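PDB 6TO1: minor fimbrium subunit Mfa5 from Porphyromonas gingivalis ATCC 33277, which serves as an accessory subunit of the minor fimbriae, the surface pili that mediate biofilm formation and adhesion to host cells and to other oral bacteria. Local coordinates for residues A[345-348]-A[349-352]; A[245-248]-A[249-253]; A[259-262]-A[263-266]; A[302-306]-A[307-311]; A[194-197]-A[198-201]. All coordinates share one frame; numbering follows the deposited sequence.

Contact 1: residues A[345-348]-A[349-352]; sequences INEA and QFAK
The ring of Phe350 lies over the backbone carbonyl of Asn346, one turn back on helix 340-353, the helix that precedes strand 357-362 in the central sheet of the von Willebrand factor A (Rossmann-like) domain. Asn346 O sits 3.5 Å above the ring plane, over its centre. With chi1 at -51°, Phe350 CG stands beside its own backbone N, and the ring is carried back along the helix over the preceding turn. Two polar side chains close in on the ring. Asn346 ND2 comes to 3.2 Å from Phe350 CZ, the amide turned about 45° from the ring, while Asn346 OD1 accepts from Leu302 N. Glu347 sets its carboxylate almost perpendicular to the ring, with OE1 3.8 Å from Phe350 CE2. That carboxylate is buried but well matched: Arg217 makes a salt bridge to OE2, and Tyr309 and Gln210 bond to OE1, which probably keeps it ionised. Asn346 O also receives two weak bonds, from the backbone N of Gln349 and of Phe350.

The flank with Gln349 and Lys352 is looser and partly exposed. The chain of Lys352 runs extended past Ala348, its CE 4.2 Å from Ala348 CB, and its ammonium reaches Ala379 O. Between the polar groups on this flank a water does the bridging: it donates to Ile345 O at 2.9 Å and to Gln349 OE1 at 3.1 Å, and accepts from Lys352 NZ at 2.7 Å.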
loop_
_atom_site.group_PDB
_atom_site.type_symbol
_atom_site.label_atom_id
_atom_site.label_comp_id
_atom_site.label_asym_id
_atom_site.label_seq_id
_atom_site.Cartn_x
_atom_site.Cartn_y
_atom_site.Cartn_z
ATOM N N ILE A 345 27.216 25.600 9.356
ATOM C CA ILE A 345 27.233 24.703 8.201
ATOM C C ILE A 345 27.905 23.380 8.586
ATOM O O ILE A 345 27.444 22.295 8.214
ATOM C CB ILE A 345 27.928 25.363 6.998
ATOM C CG1 ILE A 345 27.202 26.645 6.571
ATOM C CG2 ILE A 345 28.034 24.336 5.889
ATOM C CD1 ILE A 345 28.016 27.547 5.670
ATOM N N ASN A 346 29.006 23.466 9.355
ATOM C CA ASN A 346 29.755 22.295 9.811
ATOM C C ASN A 346 28.876 21.384 10.649
ATOM O O ASN A 346 28.870 20.153 10.470
ATOM C CB ASN A 346 30.971 22.805 10.613
ATOM C CG ASN A 346 32.164 21.872 10.605
ATOM O OD1 ASN A 346 33.305 22.333 10.753
ATOM N ND2 ASN A 346 31.926 20.587 10.518
ATOM N N GLU A 347 28.115 21.975 11.575
ATOM C CA GLU A 347 27.237 21.214 12.446
ATOM C C GLU A 347 26.115 20.560 11.651
ATOM O O GLU A 347 25.753 19.405 11.906
ATOM C CB GLU A 347 26.669 22.144 13.504
ATOM C CG GLU A 347 25.923 21.440 14.602
ATOM C CD GLU A 347 26.840 20.648 15.512
ATOM O OE1 GLU A 347 28.022 21.032 15.646
ATOM O OE2 GLU A 347 26.381 19.651 16.099
ATOM N N ALA A 348 25.579 21.273 10.669
ATOM C CA ALA A 348 24.574 20.670 9.814
ATOM C C ALA A 348 25.144 19.494 9.045
ATOM O O ALA A 348 24.416 18.548 8.761
ATOM C CB ALA A 348 23.996 21.704 8.857
ATOM N N GLN A 349 26.433 19.532 8.693
ATOM C CA GLN A 349 27.023 18.412 7.961
ATOM C C GLN A 349 26.961 17.128 8.782
ATOM O O GLN A 349 26.736 16.040 8.231
ATOM C CB GLN A 349 28.475 18.713 7.574
ATOM C CG GLN A 349 29.049 17.675 6.609
ATOM C CD GLN A 349 28.268 17.590 5.298
ATOM O OE1 GLN A 349 28.058 18.582 4.618
ATOM N NE2 GLN A 349 27.829 16.397 4.955
ATOM N N PHE A 350 27.170 17.227 10.101
ATOM C CA PHE A 350 27.068 16.042 10.947
ATOM C C PHE A 350 25.649 15.492 10.899
ATOM O O PHE A 350 25.450 14.273 10.851
ATOM C CB PHE A 350 27.467 16.343 12.399
ATOM C CG PHE A 350 28.803 17.038 12.536
ATOM C CD1 PHE A 350 29.874 16.688 11.715
ATOM C CD2 PHE A 350 28.976 18.045 13.465
ATOM C CE1 PHE A 350 31.094 17.332 11.824
ATOM C CE2 PHE A 350 30.183 18.684 13.564
ATOM C CZ PHE A 350 31.234 18.336 12.753
ATOM N N ALA A 351 24.648 16.383 10.889
ATOM C CA ALA A 351 23.255 15.945 10.771
ATOM C C ALA A 351 22.999 15.278 9.422
ATOM O O ALA A 351 22.319 14.243 9.352
ATOM C CB ALA A 351 22.312 17.134 10.943
ATOM N N LYS A 352 23.553 15.853 8.342
ATOM C CA LYS A 352 23.384 15.249 7.024
ATOM C C LYS A 352 24.052 13.885 6.962
ATOM O O LYS A 352 23.512 12.947 6.364
ATOM C CB LYS A 352 23.952 16.160 5.933
ATOM C CG LYS A 352 23.260 17.524 5.779
ATOM C CD LYS A 352 24.130 18.500 4.984
ATOM C CE LYS A 352 23.575 19.908 5.078
ATOM N NZ LYS A 352 24.337 20.861 4.222
HETATM O O HOH W 1 26.632 21.158 5.668
#

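Contact 2: residues A[245-248]-A[249-253]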
loop_
_atom_site.group_PDB
_atom_site.type_symbol
_atom_site.label_atom_id
_atom_site.label_comp_id
_atom_site.label_asym_id
_atom_site.label_seq_id
_atom_site.Cartn_x
_atom_site.Cartn_y
_atom_site.Cartn_z
ATOM N N LYS A 245 38.532 22.326 19.900
ATOM C CA LYS A 245 39.538 21.647 20.706
ATOM C C LYS A 245 40.877 21.628 20.002
ATOM O O LYS A 245 40.949 21.459 18.775
ATOM C CB LYS A 245 39.112 20.205 20.989
ATOM C CG LYS A 245 37.827 20.074 21.734
ATOM C CD LYS A 245 37.596 18.580 22.023
ATOM C CE LYS A 245 36.621 18.361 23.151
ATOM N NZ LYS A 245 36.486 16.899 23.482
ATOM N N ASN A 246 41.935 21.838 20.792
ATOM C CA ASN A 246 43.313 21.842 20.304
ATOM C C ASN A 246 43.432 22.637 19.016
ATOM O O ASN A 246 43.941 22.162 18.000
ATOM C CB ASN A 246 43.825 20.421 20.103
ATOM C CG ASN A 246 43.776 19.613 21.371
ATOM O OD1 ASN A 246 43.169 18.542 21.419
ATOM N ND2 ASN A 246 44.402 20.131 22.414
ATOM N N VAL A 247 42.970 23.886 19.068
ATOM C CA VAL A 247 42.832 24.661 17.846
ATOM C C VAL A 247 44.209 24.982 17.278
ATOM O O VAL A 247 45.171 25.263 18.017
ATOM C CB VAL A 247 42.007 25.930 18.113
ATOM C CG1 VAL A 247 42.730 26.841 19.133
ATOM C CG2 VAL A 247 41.698 26.649 16.806
ATOM N N THR A 248 44.320 24.908 15.952
ATOM C CA THR A 248 45.542 25.250 15.229
ATOM C C THR A 248 45.173 26.117 14.033
ATOM O O THR A 248 44.005 26.213 13.655
ATOM C CB THR A 248 46.309 24.037 14.684
ATOM O OG1 THR A 248 45.689 23.578 13.472
ATOM C CG2 THR A 248 46.380 22.907 15.702
ATOM N N THR A 249 46.191 26.690 13.379
ATOM C CA THR A 249 45.936 27.512 12.201
ATOM C C THR A 249 45.298 26.703 11.080
ATOM O O THR A 249 44.684 27.286 10.173
ATOM C CB THR A 249 47.235 28.163 11.692
ATOM O OG1 THR A 249 48.242 27.160 11.472
ATOM C CG2 THR A 249 47.732 29.202 12.692
ATOM N N ALA A 250 45.433 25.382 11.111
ATOM C CA ALA A 250 44.880 24.550 10.051
ATOM C C ALA A 250 43.373 24.388 10.175
ATOM O O ALA A 250 42.752 23.805 9.291
ATOM C CB ALA A 250 45.547 23.174 10.036
ATOM N N ASP A 251 42.778 24.899 11.241
ATOM C CA ASP A 251 41.341 24.864 11.430
ATOM C C ASP A 251 40.652 26.061 10.787
ATOM O O ASP A 251 39.443 26.248 10.978
ATOM C CB ASP A 251 41.055 24.794 12.927
ATOM C CG ASP A 251 41.591 23.524 13.559
ATOM O OD1 ASP A 251 41.661 22.498 12.838
ATOM O OD2 ASP A 251 41.907 23.546 14.768
ATOM N N PHE A 252 41.402 26.868 10.033
ATOM C CA PHE A 252 40.914 28.085 9.403
ATOM C C PHE A 252 41.274 28.014 7.934
ATOM O O PHE A 252 42.125 27.210 7.528
ATOM C CB PHE A 252 41.504 29.349 10.051
ATOM C CG PHE A 252 41.227 29.437 11.511
ATOM C CD1 PHE A 252 40.284 30.305 11.995
ATOM C CD2 PHE A 252 41.911 28.625 12.413
ATOM C CE1 PHE A 252 40.002 30.367 13.360
ATOM C CE2 PHE A 252 41.628 28.653 13.759
ATOM C CZ PHE A 252 40.690 29.542 14.251
ATOM N N ILE A 253 40.628 28.865 7.140
ATOM C CA ILE A 253 40.812 28.863 5.696
ATOM C C ILE A 253 40.655 30.274 5.171
ATOM O O ILE A 253 39.922 31.083 5.729
ATOM C CB ILE A 253 39.810 27.881 5.040
ATOM C CG1 ILE A 253 40.071 27.702 3.543
ATOM C CG2 ILE A 253 38.358 28.363 5.234
ATOM C CD1 ILE A 253 39.187 26.616 2.937
HETATM O O HOH W 2 44.105 21.265 13.582
#
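With chi1 at -63°, Asp251 holds CG beside its own backbone N and swings its carboxylate back toward the chain it has just left, where OD2 takes the N-H of Thr248. The bond is 3.0 Å from Thr248 N to Asp251 OD2 and nearly straight, though the donor arrives well above the carboxylate plane. Thr248 has turned its hydroxyl in between its N and carbonyl carbon (chi1 80°), which places OG1 forward over the next turn, where it accepts from Ala250 N at 3.0 Å. The backbone answers in the other direction, Asp251 N donating to Thr248 O at 3.0 Å. Thr248 and Asp251 therefore hold each other reciprocally, side chain to N-H at one end and carbonyl to N-H at the other. A water ties the pair again, 2.8 Å from both Thr248 OG1 and Asp251 OD1.

Next to these polar bonds, Val247 and Phe252 make an apolar contact. Val247 CG2 rests 3.6 Å from Phe252 CE2, at the rim of the ring, and Thr248 O also meets that edge, in the ring plane, 3.4 Å from CE2. Tyr338 then stacks edge-to-face with Phe252. The other demand on Asp251 OD2 comes from Lys306, whose ammonium forms a salt bridge there and would be expected to stabilise the negative charge.

Taken together, this is an ST turn at Thr248 combined with the return bond from Thr248 N to Asp251, built around the 3-10 turn 249-251 that leads into strand 252-253, the outermost strand of a small four-stranded sheet.

Contact 3: residues A[259-262]-A[263-266]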
loop_
_atom_site.group_PDB
_atom_site.type_symbol
_atom_site.label_atom_id
_atom_site.label_comp_id
_atom_site.label_asym_id
_atom_site.label_seq_id
_atom_site.Cartn_x
_atom_site.Cartn_y
_atom_site.Cartn_z
ATOM N N ALA A 259 33.423 34.846 -5.019
ATOM C CA ALA A 259 32.951 36.018 -4.276
ATOM C C ALA A 259 31.640 35.761 -3.536
ATOM O O ALA A 259 31.302 36.501 -2.593
ATOM C CB ALA A 259 32.766 37.201 -5.219
ATOM N N ASN A 260 30.917 34.732 -3.921
ATOM C CA ASN A 260 29.646 34.406 -3.305
ATOM C C ASN A 260 29.757 33.374 -2.191
ATOM O O ASN A 260 28.730 33.039 -1.577
ATOM C CB ASN A 260 28.683 33.888 -4.368
ATOM C CG ASN A 260 28.400 34.922 -5.454
ATOM O OD1 ASN A 260 27.790 35.961 -5.194
ATOM N ND2 ASN A 260 28.867 34.650 -6.658
ATOM N N ASP A 261 30.943 32.818 -1.953
ATOM C CA ASP A 261 31.115 31.895 -0.840
ATOM C C ASP A 261 31.026 32.654 0.485
ATOM O O ASP A 261 31.551 33.762 0.603
ATOM C CB ASP A 261 32.475 31.191 -0.927
ATOM C CG ASP A 261 32.554 29.988 -0.043
ATOM O OD1 ASP A 261 32.454 28.853 -0.573
ATOM O OD2 ASP A 261 32.698 30.191 1.207
ATOM N N PRO A 262 30.358 32.091 1.488
ATOM C CA PRO A 262 30.336 32.748 2.811
ATOM C C PRO A 262 31.721 33.171 3.313
ATOM O O PRO A 262 31.855 34.220 3.952
ATOM C CB PRO A 262 29.694 31.671 3.701
ATOM C CG PRO A 262 28.721 30.957 2.783
ATOM C CD PRO A 262 29.493 30.889 1.435
ATOM N N ILE A 263 32.754 32.382 3.030
ATOM C CA ILE A 263 34.114 32.754 3.434
ATOM C C ILE A 263 34.488 34.106 2.831
ATOM O O ILE A 263 34.872 35.047 3.534
ATOM C CB ILE A 263 35.113 31.658 3.006
ATOM C CG1 ILE A 263 34.869 30.363 3.800
ATOM C CG2 ILE A 263 36.555 32.159 3.155
ATOM C CD1 ILE A 263 35.354 29.082 3.123
ATOM N N ASP A 264 34.404 34.201 1.498
ATOM C CA ASP A 264 34.785 35.415 0.800
ATOM C C ASP A 264 33.870 36.560 1.186
ATOM O O ASP A 264 34.317 37.696 1.329
ATOM C CB ASP A 264 34.755 35.173 -0.714
ATOM C CG ASP A 264 35.732 34.079 -1.162
ATOM O OD1 ASP A 264 35.658 32.962 -0.618
ATOM O OD2 ASP A 264 36.593 34.349 -2.057
ATOM N N LEU A 265 32.582 36.275 1.370
ATOM C CA LEU A 265 31.633 37.314 1.734
ATOM C C LEU A 265 31.932 37.900 3.102
ATOM O O LEU A 265 31.826 39.116 3.296
ATOM C CB LEU A 265 30.212 36.751 1.722
ATOM C CG LEU A 265 29.613 36.523 0.340
ATOM C CD1 LEU A 265 28.318 35.701 0.475
ATOM C CD2 LEU A 265 29.367 37.858 -0.350
ATOM N N VAL A 266 32.238 37.052 4.083
ATOM C CA VAL A 266 32.445 37.586 5.413
ATOM C C VAL A 266 33.754 38.346 5.474
ATOM O O VAL A 266 33.868 39.341 6.201
ATOM C CB VAL A 266 32.375 36.480 6.484
ATOM C CG1 VAL A 266 33.627 35.639 6.571
ATOM C CG2 VAL A 266 32.110 37.102 7.821
#
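Leu265 N reaches Asp261 O at 2.8 Å, nearly along the C=O axis, the first helical bond of helix 262-272. The side chain of the same aspartate caps that helix: Asp261 OD2 accepts the N-H of Ile263 at 2.9 Å, a nearly straight bond made on the anti lone pair, away from OD1. As N-cap, the carboxylate satisfies an amide in the first turn that has no helical carbonyl behind it. The group is put there by a chi1 of -165°, which sets CG opposite Asp261 N and lays the side chain alongside that of Ile263, pointing the same way; OD2 then also rests 3.3 Å from Ile263 CB. The positive end of the helix dipole probably helps keep Asp261 charged, as does the salt bridge from Arg300 to its other oxygen, OD1. They may also offset the nearness of a second carboxylate, Asp264 OD1, 4.4 Å from Asp261 OD2. Asp264 has partners of its own, Thr256 at OD1 and Gly257 N at OD2.

The next helical bond joins Val266 N to Pro262 O at 2.9 Å. Pro262, whose nitrogen carries no hydrogen, begins the helix without leaving an amide to be capped. Leu265 folds back across the incoming loop and touches backbone oxygens there: CD2 lies 3.3 Å from Ala259 O, and CD1 lies 3.4 Å from Asn260 O.

Helix 369-378 packs against this start, Ser374 and Leu377 on Pro262, Ala369 and Asn373 on Leu265, while Asn373 also donates to Asn260 O; Ile263 turns instead to Arg300 in the loop after strand 296-298.

Contact 4: residues A[302-306]-A[307-311]; sequences LPESK and FDYSN
Phe307 and Glu304 are joined through the backbone: Phe307 N donates to Glu304 O at 3.2 Å, almost straight at the hydrogen but from above the carbonyl plane, as is common in a tight 3-10 turn, here 304-306. A water reinforces the join, donating to Glu304 O at 3.0 Å and to Phe307 O. Further along, Asp308 OD1 accepts from both Ser310 N at 2.9 Å and Ser310 OG at 2.8 Å, on its anti and syn sides respectively.

Apolar contact comes from rings. Leu302 CD1 meets Phe307 CZ at 4.1 Å, the two side chains roughly perpendicular. Tyr309 returns toward the turn, with CE2 3.9 Å from Glu304 CG, and Phe307 CB lies over one face of its ring, toward the rim.

The polar ends work outside residues 302-311. Glu304, its chain fully extended, carries OE2 to a salt bridge with Arg217. Lys306 bends at chi2 (-89°), and its ammonium, besides pairing with Asp251, donates to Lys245 O. Lys214 makes a cation-pi contact with the ring of Tyr309, whose OH is taken by Glu347.

In motif terms this is a 3-10 turn followed by an Asx turn at Asp308, in the connection from strand 296-298 to strand 326-327.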
loop_
_atom_site.group_PDB
_atom_site.type_symbol
_atom_site.label_atom_id
_atom_site.label_comp_id
_atom_site.label_asym_id
_atom_site.label_seq_id
_atom_site.Cartn_x
_atom_site.Cartn_y
_atom_site.Cartn_z
ATOM N N LEU A 302 35.402 20.821 9.648
ATOM C CA LEU A 302 36.120 20.157 10.717
ATOM C C LEU A 302 35.422 18.858 11.092
ATOM O O LEU A 302 34.193 18.750 10.998
ATOM C CB LEU A 302 36.208 21.032 11.952
ATOM C CG LEU A 302 36.831 22.416 11.841
ATOM C CD1 LEU A 302 36.777 23.079 13.209
ATOM C CD2 LEU A 302 38.250 22.268 11.373
ATOM N N PRO A 303 36.168 17.875 11.580
ATOM C CA PRO A 303 35.517 16.703 12.168
ATOM C C PRO A 303 34.739 17.051 13.429
ATOM O O PRO A 303 35.048 18.002 14.148
ATOM C CB PRO A 303 36.687 15.751 12.475
ATOM C CG PRO A 303 37.889 16.617 12.551
ATOM C CD PRO A 303 37.644 17.815 11.660
ATOM N N GLU A 304 33.730 16.234 13.714
ATOM C CA GLU A 304 32.925 16.432 14.915
ATOM C C GLU A 304 33.759 16.367 16.192
ATOM O O GLU A 304 33.439 17.044 17.175
ATOM C CB GLU A 304 31.798 15.386 14.908
ATOM C CG GLU A 304 30.780 15.558 16.013
ATOM C CD GLU A 304 29.666 14.543 15.907
ATOM O OE1 GLU A 304 29.770 13.649 15.045
ATOM O OE2 GLU A 304 28.685 14.660 16.656
ATOM N N SER A 305 34.845 15.586 16.200
ATOM C CA SER A 305 35.696 15.498 17.378
ATOM C C SER A 305 36.427 16.802 17.686
ATOM O O SER A 305 36.973 16.952 18.793
ATOM C CB SER A 305 36.707 14.356 17.185
ATOM O OG SER A 305 37.569 14.640 16.096
ATOM N N LYS A 306 36.413 17.757 16.774
ATOM C CA LYS A 306 37.072 19.032 17.014
ATOM C C LYS A 306 36.246 20.010 17.853
ATOM O O LYS A 306 36.797 21.021 18.304
ATOM C CB LYS A 306 37.440 19.660 15.669
ATOM C CG LYS A 306 38.855 19.331 15.216
ATOM C CD LYS A 306 39.802 20.394 15.794
ATOM C CE LYS A 306 41.180 20.241 15.303
ATOM N NZ LYS A 306 42.063 21.095 16.114
ATOM N N PHE A 307 34.952 19.770 18.069
ATOM C CA PHE A 307 34.155 20.706 18.842
ATOM C C PHE A 307 33.994 20.242 20.278
ATOM O O PHE A 307 33.829 19.047 20.553
ATOM C CB PHE A 307 32.776 20.921 18.217
ATOM C CG PHE A 307 32.814 21.661 16.923
ATOM C CD1 PHE A 307 33.078 23.013 16.886
ATOM C CD2 PHE A 307 32.597 20.996 15.725
ATOM C CE1 PHE A 307 33.123 23.694 15.653
ATOM C CE2 PHE A 307 32.628 21.649 14.533
ATOM C CZ PHE A 307 32.884 23.017 14.495
ATOM N N ASP A 308 34.039 21.193 21.199
ATOM C CA ASP A 308 33.783 20.912 22.601
ATOM C C ASP A 308 32.298 21.135 22.856
ATOM O O ASP A 308 31.824 22.273 22.893
ATOM C CB ASP A 308 34.646 21.775 23.515
ATOM C CG ASP A 308 34.463 21.439 24.981
ATOM O OD1 ASP A 308 33.632 20.566 25.335
ATOM O OD2 ASP A 308 35.162 22.088 25.781
ATOM N N TYR A 309 31.572 20.037 23.040
ATOM C CA TYR A 309 30.145 20.084 23.306
ATOM C C TYR A 309 29.817 19.843 24.775
ATOM O O TYR A 309 28.639 19.737 25.128
ATOM C CB TYR A 309 29.423 19.030 22.486
ATOM C CG TYR A 309 29.501 19.122 20.975
ATOM C CD1 TYR A 309 28.867 20.148 20.276
ATOM C CD2 TYR A 309 30.147 18.139 20.249
ATOM C CE1 TYR A 309 28.896 20.191 18.876
ATOM C CE2 TYR A 309 30.174 18.161 18.854
ATOM C CZ TYR A 309 29.533 19.187 18.179
ATOM O OH TYR A 309 29.571 19.203 16.820
ATOM N N SER A 310 30.825 19.770 25.639
ATOM C CA SER A 310 30.598 19.380 27.036
ATOM C C SER A 310 29.640 20.321 27.756
ATOM O O SER A 310 28.895 19.887 28.643
ATOM C CB SER A 310 31.940 19.307 27.766
ATOM O OG SER A 310 32.529 20.600 27.902
ATOM N N ASN A 311 29.639 21.598 27.381
ATOM C CA ASN A 311 28.709 22.617 27.865
ATOM C C ASN A 311 27.969 23.171 26.655
ATOM O O ASN A 311 28.564 23.895 25.853
ATOM C CB ASN A 311 29.470 23.728 28.581
ATOM C CG ASN A 311 28.591 24.883 28.954
ATOM O OD1 ASN A 311 27.370 24.837 28.800
ATOM N ND2 ASN A 311 29.199 25.935 29.462
HETATM O O HOH W 3 33.386 16.603 20.171
#

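Contact 5: residues A[194-197]-A[198-201]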
loop_
_atom_site.group_PDB
_atom_site.type_symbol
_atom_site.label_atom_id
_atom_site.label_comp_id
_atom_site.label_asym_id
_atom_site.label_seq_id
_atom_site.Cartn_x
_atom_site.Cartn_y
_atom_site.Cartn_z
ATOM N N LEU A 194 2.916 22.958 21.262
ATOM C CA LEU A 194 3.969 23.476 20.398
ATOM C C LEU A 194 3.719 24.935 20.041
ATOM O O LEU A 194 4.632 25.767 20.097
ATOM C CB LEU A 194 4.047 22.613 19.134
ATOM C CG LEU A 194 4.627 21.195 19.268
ATOM C CD1 LEU A 194 4.280 20.407 18.001
ATOM C CD2 LEU A 194 6.122 21.227 19.525
ATOM N N CYS A 195 2.473 25.280 19.708
ATOM C CA CYS A 195 2.201 26.641 19.265
ATOM C C CYS A 195 2.337 27.626 20.406
ATOM O O CYS A 195 2.759 28.765 20.192
ATOM C CB CYS A 195 0.816 26.724 18.628
ATOM S SG CYS A 195 0.735 25.929 16.990
ATOM N N GLN A 196 2.018 27.199 21.626
ATOM C CA GLN A 196 2.197 28.054 22.788
ATOM C C GLN A 196 3.672 28.363 23.009
ATOM O O GLN A 196 4.035 29.503 23.315
ATOM C CB GLN A 196 1.565 27.373 24.002
ATOM C CG GLN A 196 1.361 28.277 25.184
ATOM C CD GLN A 196 2.658 28.534 25.914
ATOM O OE1 GLN A 196 3.383 27.596 26.249
ATOM N NE2 GLN A 196 2.971 29.808 26.147
ATOM N N LYS A 197 4.544 27.370 22.828
ATOM C CA LYS A 197 5.968 27.629 22.994
ATOM C C LYS A 197 6.491 28.570 21.916
ATOM O O LYS A 197 7.350 29.418 22.186
ATOM C CB LYS A 197 6.738 26.314 22.982
ATOM C CG LYS A 197 6.412 25.394 24.139
ATOM C CD LYS A 197 6.852 26.000 25.446
ATOM C CE LYS A 197 6.647 25.025 26.603
ATOM N NZ LYS A 197 7.028 25.659 27.894
ATOM N N ILE A 198 5.985 28.436 20.684
ATOM C CA ILE A 198 6.406 29.322 19.604
ATOM C C ILE A 198 5.960 30.747 19.883
ATOM O O ILE A 198 6.708 31.708 19.649
ATOM C CB ILE A 198 5.865 28.803 18.260
ATOM C CG1 ILE A 198 6.459 27.430 17.940
ATOM C CG2 ILE A 198 6.112 29.816 17.170
ATOM C CD1 ILE A 198 5.865 26.793 16.717
ATOM N N ARG A 199 4.735 30.919 20.401
ATOM C CA ARG A 199 4.249 32.260 20.715
ATOM C C ARG A 199 5.044 32.911 21.833
ATOM O O ARG A 199 5.039 34.143 21.938
ATOM C CB ARG A 199 2.759 32.224 21.104
ATOM C CG ARG A 199 1.862 32.024 19.911
ATOM C CD ARG A 199 0.398 32.333 20.246
ATOM N NE ARG A 199 -0.027 31.541 21.382
ATOM C CZ ARG A 199 -0.578 30.339 21.285
ATOM N NH1 ARG A 199 -0.787 29.795 20.099
ATOM N NH2 ARG A 199 -0.932 29.688 22.383
ATOM N N ALA A 200 5.762 32.138 22.641
ATOM C CA ALA A 200 6.513 32.719 23.747
ATOM C C ALA A 200 7.960 33.080 23.382
ATOM O O ALA A 200 8.727 33.464 24.276
ATOM C CB ALA A 200 6.538 31.770 24.946
ATOM N N LEU A 201 8.350 32.933 22.115
ATOM C CA LEU A 201 9.688 33.320 21.690
ATOM C C LEU A 201 9.901 34.806 21.947
ATOM O O LEU A 201 8.995 35.619 21.747
ATOM C CB LEU A 201 9.876 33.034 20.201
ATOM C CG LEU A 201 9.819 31.589 19.720
ATOM C CD1 LEU A 201 9.942 31.608 18.175
ATOM C CD2 LEU A 201 10.896 30.724 20.331
#
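Arg199 folds its guanidinium back over the preceding turn of helix 191-199, one of the helices flanking the central sheet of the von Willebrand factor A domain. One face of the group covers the backbone there: Cys195 O lies 3.6 Å above the plane and Gln196 CA 3.5 Å, both toward the rim. The side chains add slighter touches, with Arg199 NH1 3.8 Å from Cys195 CB and Arg199 NH2 3.8 Å from Gln196 CB. A bend at chi3 (-55°) turns the guanidinium back against the helix, and Gln154 of helix 143-160 helps hold it by accepting from NH1.

Beneath lies regular helix backbone. Arg199 N donates to Cys195 O at 2.9 Å, and Ile198 N donates to Leu194 O at 3.0 Å. Ile198 also rests its own CG1 against Leu194 O.

Farther out, the buried face of the helix packs against its neighbours. Leu194 and Ile198 pack on Val157 of helix 143-160 and reach strand 170-177 at Ile172 and Leu174, and Leu201 continues this apolar flank toward Ile150 and Leu184. Gln196, Arg199 and Ala200 are exposed.

Just past Arg199, Ala200 N divides its hydrogen between a weak bond to Gln196 O and a tighter-turn bond to Lys197 O, each 3.2 Å long.

How the contacts relate
Contacts 1 to 4 form one neighbourhood of the von Willebrand factor A domain, whereas contact 5 stands apart, about 19 Å at nearest atoms from contacts 1 and 4. Contact 4 is the hub: its loop touches helix 340-353 of contact 1 and, through Lys306, the turn of contact 2. Contact 2 in turn meets contact 3 where Ile253 packs on Ile263. Contacts 1 and 3 are largely buried, yet each has a carboxylate there paired with an arginine (Glu347 with Arg217, Asp261 with Arg300); contacts 2, 4 and 5 are only partly buried. Mid-helix contact 1 rests on ring-over-backbone packing, contact 3 on capping, contacts 2 and 4 on short turns, and contact 5 on a guanidinium laid over the helix backbone.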